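Local coordinates for protein C-domain type II peptide synthetase (PDB 4ZXW) that is a condensation-domain protein of the type II peptide synthetase kind, probably free-standing, with a fold of the CoA-dependent acyltransferase clan, at residues Glu286-Val291 and Pro315-Leu320. Residues are numbered along the deposited sequence; the frame is centred on the assembly and turned at random.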
ATOM      1  N   GLU A 286       7.846 -23.681 -10.207  1.00 40.63           N
ATOM      2  CA  GLU A 286       7.100 -23.104 -11.323  1.00 35.58           C
ATOM      3  C   GLU A 286       7.975 -22.223 -12.246  1.00 36.64           C
ATOM      4  O   GLU A 286       8.849 -21.497 -11.773  1.00 37.43           O
ATOM      5  CB  GLU A 286       5.954 -22.267 -10.791  1.00 46.67           C
ATOM      6  CG  GLU A 286       4.685 -22.377 -11.578  1.00 74.05           C
ATOM      7  CD  GLU A 286       3.789 -23.424 -10.994  1.00 85.48           C
ATOM      8  OE1 GLU A 286       3.417 -23.273  -9.808  1.00 88.00           O
ATOM      9  OE2 GLU A 286       3.483 -24.404 -11.708  1.00 88.32           O
ATOM     10  N   LEU A 287       7.720 -22.290 -13.552  1.00 32.50           N
ATOM     11  CA  LEU A 287       8.385 -21.446 -14.542  1.00 34.55           C
ATOM     12  C   LEU A 287       7.425 -20.422 -15.162  1.00 42.42           C
ATOM     13  O   LEU A 287       7.841 -19.338 -15.591  1.00 39.22           O
ATOM     14  CB  LEU A 287       8.991 -22.321 -15.628  1.00 29.60           C
ATOM     15  CG  LEU A 287      10.265 -23.080 -15.202  1.00 34.86           C
ATOM     16  CD1 LEU A 287      10.706 -24.049 -16.288  1.00 33.13           C
ATOM     17  CD2 LEU A 287      11.427 -22.096 -14.851  1.00 39.37           C
ATOM     18  N   ASP A 288       6.140 -20.770 -15.192  1.00 38.88           N
ATOM     19  CA  ASP A 288       5.107 -19.850 -15.634  1.00 44.14           C
ATOM     20  C   ASP A 288       4.539 -19.172 -14.374  1.00 40.78           C
ATOM     21  O   ASP A 288       3.756 -19.762 -13.656  1.00 32.67           O
ATOM     22  CB  ASP A 288       4.041 -20.595 -16.426  1.00 44.63           C
ATOM     23  CG  ASP A 288       2.779 -19.805 -16.593  1.00 50.05           C
ATOM     24  OD1 ASP A 288       2.846 -18.556 -16.588  1.00 43.60           O
ATOM     25  OD2 ASP A 288       1.709 -20.444 -16.721  1.00 58.54           O
ATOM     26  N   ILE A 289       5.005 -17.954 -14.098  1.00 35.14           N
ATOM     27  CA  ILE A 289       4.804 -17.289 -12.816  1.00 31.42           C
ATOM     28  C   ILE A 289       3.841 -16.118 -12.980  1.00 35.31           C
ATOM     29  O   ILE A 289       4.206 -15.118 -13.622  1.00 31.49           O
ATOM     30  CB  ILE A 289       6.149 -16.752 -12.241  1.00 37.86           C
ATOM     31  CG1 ILE A 289       7.192 -17.865 -12.085  1.00 35.71           C
ATOM     32  CG2 ILE A 289       5.941 -15.991 -10.899  1.00 35.86           C
ATOM     33  CD1 ILE A 289       6.910 -18.811 -10.971  1.00 37.01           C
ATOM     34  N   THR A 290       2.632 -16.211 -12.418  1.00 29.18           N
ATOM     35  CA  THR A 290       1.749 -15.049 -12.365  1.00 33.63           C
ATOM     36  C   THR A 290       1.673 -14.551 -10.930  1.00 38.31           C
ATOM     37  O   THR A 290       1.362 -15.324 -10.023  1.00 32.51           O
ATOM     38  CB  THR A 290       0.348 -15.370 -12.881  1.00 32.72           C
ATOM     39  OG1 THR A 290       0.460 -15.852 -14.219  1.00 38.73           O
ATOM     40  CG2 THR A 290      -0.540 -14.130 -12.875  1.00 27.16           C
ATOM     41  N   VAL A 291       1.987 -13.263 -10.762  1.00 29.55           N
ATOM     42  CA  VAL A 291       2.016 -12.591  -9.475  1.00 28.26           C
ATOM     43  C   VAL A 291       1.431 -11.197  -9.624  1.00 27.81           C
ATOM     44  O   VAL A 291       1.928 -10.400 -10.405  1.00 27.33           O
ATOM     45  CB  VAL A 291       3.443 -12.482  -8.893  1.00 26.41           C
ATOM     46  CG1 VAL A 291       3.457 -11.533  -7.674  1.00 33.13           C
ATOM     47  CG2 VAL A 291       3.957 -13.842  -8.492  1.00 29.23           C
ATOM     48  N   PRO A 315      -2.368  -8.309 -12.539  1.00 25.63           N
ATOM     49  CA  PRO A 315      -1.619  -9.555 -12.701  1.00 25.37           C
ATOM     50  C   PRO A 315      -0.437  -9.435 -13.668  1.00 34.38           C
ATOM     51  O   PRO A 315      -0.588  -8.925 -14.775  1.00 31.72           O
ATOM     52  CB  PRO A 315      -2.661 -10.539 -13.268  1.00 27.00           C
ATOM     53  CG  PRO A 315      -3.875  -9.757 -13.571  1.00 35.45           C
ATOM     54  CD  PRO A 315      -3.589  -8.305 -13.361  1.00 36.26           C
ATOM     55  N   LEU A 316       0.718  -9.923 -13.237  1.00 27.48           N
ATOM     56  CA  LEU A 316       1.930  -9.857 -14.034  1.00 32.61           C
ATOM     57  C   LEU A 316       2.385 -11.291 -14.286  1.00 24.53           C
ATOM     58  O   LEU A 316       2.865 -11.971 -13.369  1.00 26.60           O
ATOM     59  CB  LEU A 316       3.026  -9.057 -13.320  1.00 23.87           C
ATOM     60  CG  LEU A 316       2.741  -7.591 -12.988  1.00 32.51           C
ATOM     61  CD1 LEU A 316       3.951  -6.941 -12.263  1.00 27.01           C
ATOM     62  CD2 LEU A 316       2.386  -6.787 -14.249  1.00 31.61           C
ATOM     63  N   ARG A 317       2.193 -11.753 -15.516  1.00 29.03           N
ATOM     64  CA  ARG A 317       2.553 -13.109 -15.906  1.00 25.38           C
ATOM     65  C   ARG A 317       3.836 -13.107 -16.680  1.00 29.72           C
ATOM     66  O   ARG A 317       3.922 -12.436 -17.694  1.00 36.89           O
ATOM     67  CB  ARG A 317       1.463 -13.733 -16.763  1.00 28.43           C
ATOM     68  CG  ARG A 317       1.733 -15.158 -17.130  1.00 25.48           C
ATOM     69  CD  ARG A 317       0.578 -15.678 -17.972  1.00 34.52           C
ATOM     70  NE  ARG A 317       0.594 -17.118 -18.036  1.00 27.59           N
ATOM     71  CZ  ARG A 317      -0.211 -17.838 -18.805  1.00 35.70           C
ATOM     72  NH1 ARG A 317      -1.114 -17.245 -19.586  1.00 41.57           N
ATOM     73  NH2 ARG A 317      -0.122 -19.159 -18.778  1.00 33.92           N
ATOM     74  N   THR A 318       4.823 -13.854 -16.196  1.00 37.99           N
ATOM     75  CA  THR A 318       6.120 -13.953 -16.859  1.00 45.46           C
ATOM     76  C   THR A 318       6.501 -15.403 -17.037  1.00 39.93           C
ATOM     77  O   THR A 318       6.368 -16.214 -16.100  1.00 41.05           O
ATOM     78  CB  THR A 318       7.233 -13.278 -16.062  1.00 55.32           C
ATOM     79  OG1 THR A 318       6.842 -11.951 -15.723  1.00 47.80           O
ATOM     80  CG2 THR A 318       8.512 -13.225 -16.855  1.00 68.82           C
ATOM     81  N   ASP A 319       7.002 -15.719 -18.225  1.00 32.41           N
ATOM     82  CA  ASP A 319       7.523 -17.038 -18.491  1.00 34.90           C
ATOM     83  C   ASP A 319       9.024 -17.036 -18.286  1.00 37.49           C
ATOM     84  O   ASP A 319       9.751 -16.402 -19.042  1.00 39.74           O
ATOM     85  CB  ASP A 319       7.175 -17.479 -19.909  1.00 38.42           C
ATOM     86  CG  ASP A 319       7.616 -18.893 -20.199  1.00 47.45           C
ATOM     87  OD1 ASP A 319       8.023 -19.605 -19.242  1.00 49.25           O
ATOM     88  OD2 ASP A 319       7.545 -19.288 -21.387  1.00 51.01           O
ATOM     89  N   LEU A 320       9.471 -17.776 -17.274  1.00 34.29           N
ATOM     90  CA  LEU A 320      10.880 -17.832 -16.904  1.00 30.93           C
ATOM     91  C   LEU A 320      11.611 -18.973 -17.608  1.00 38.68           C
ATOM     92  O   LEU A 320      12.831 -19.153 -17.437  1.00 31.20           O
ATOM     93  CB  LEU A 320      11.022 -17.984 -15.389  1.00 45.96           C
ATOM     94  CG  LEU A 320      11.067 -16.676 -14.591  1.00 57.29           C
ATOM     95  CD1 LEU A 320       9.789 -15.890 -14.734  1.00 72.46           C
ATOM     96  CD2 LEU A 320      11.325 -16.977 -13.132  1.00 56.61           C
TER
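Arg317 and Asp288 each place CG opposite the backbone N (chi1 -176° and 164°), which sends both polar groups out over the same face of a two-stranded antiparallel sheet. The arginine chain stays extended from CG to NE and passes Thr290, whose OG1 lies 3.3 Å from Arg317 CG. It then grips the carboxylate side-on with two nitrogens. Arg317 NE donates to Asp288 OD1 at 3.0 Å, on the syn side. Arg317 NH2 reaches Asp288 OD2, also at 3.0 Å, but from above the carboxylate plane. Both oxygens lie close to the guanidinium plane, yet the two flat groups are turned 35° from each other. Arg317 NH1 bonds the carbonyls of Arg219 and Gln221, which probably helps fix the rotation of the guanidinium and ties this face of the sheet to the backbone at Arg219 and Gln221.

The strands 288-295 and 312-319 form a small sheet of their own within the condensation-domain fold, separate from its two larger sheets. Ile289 and Thr318 are a hydrogen-bonded pair. Thr318 N reaches Ile289 O at 2.9 Å, and Ile289 N returns a bond to Thr318 O. Val291 and Leu316 pair likewise, but the bond from Leu316 N to Val291 O is more bent than that from Val291 N to Leu316 O. Beyond the last bridge, Leu320 N still bonds Leu287 O at 2.8 Å.

Ile289, Val291, Leu316 and Thr318 are buried on the other face. Leu316 and Val291 pack on Phe273 of helix 268-284. Thr318 OG1 is hydrogen-bonded to Gln277 NE2 of the same helix, and Leu316 also touches helix 326-342. At the end of the pairing, Ile289 CG1 comes within 4.2 Å of Leu320 CD1, while Leu287 CD2 rests against Leu320 CB.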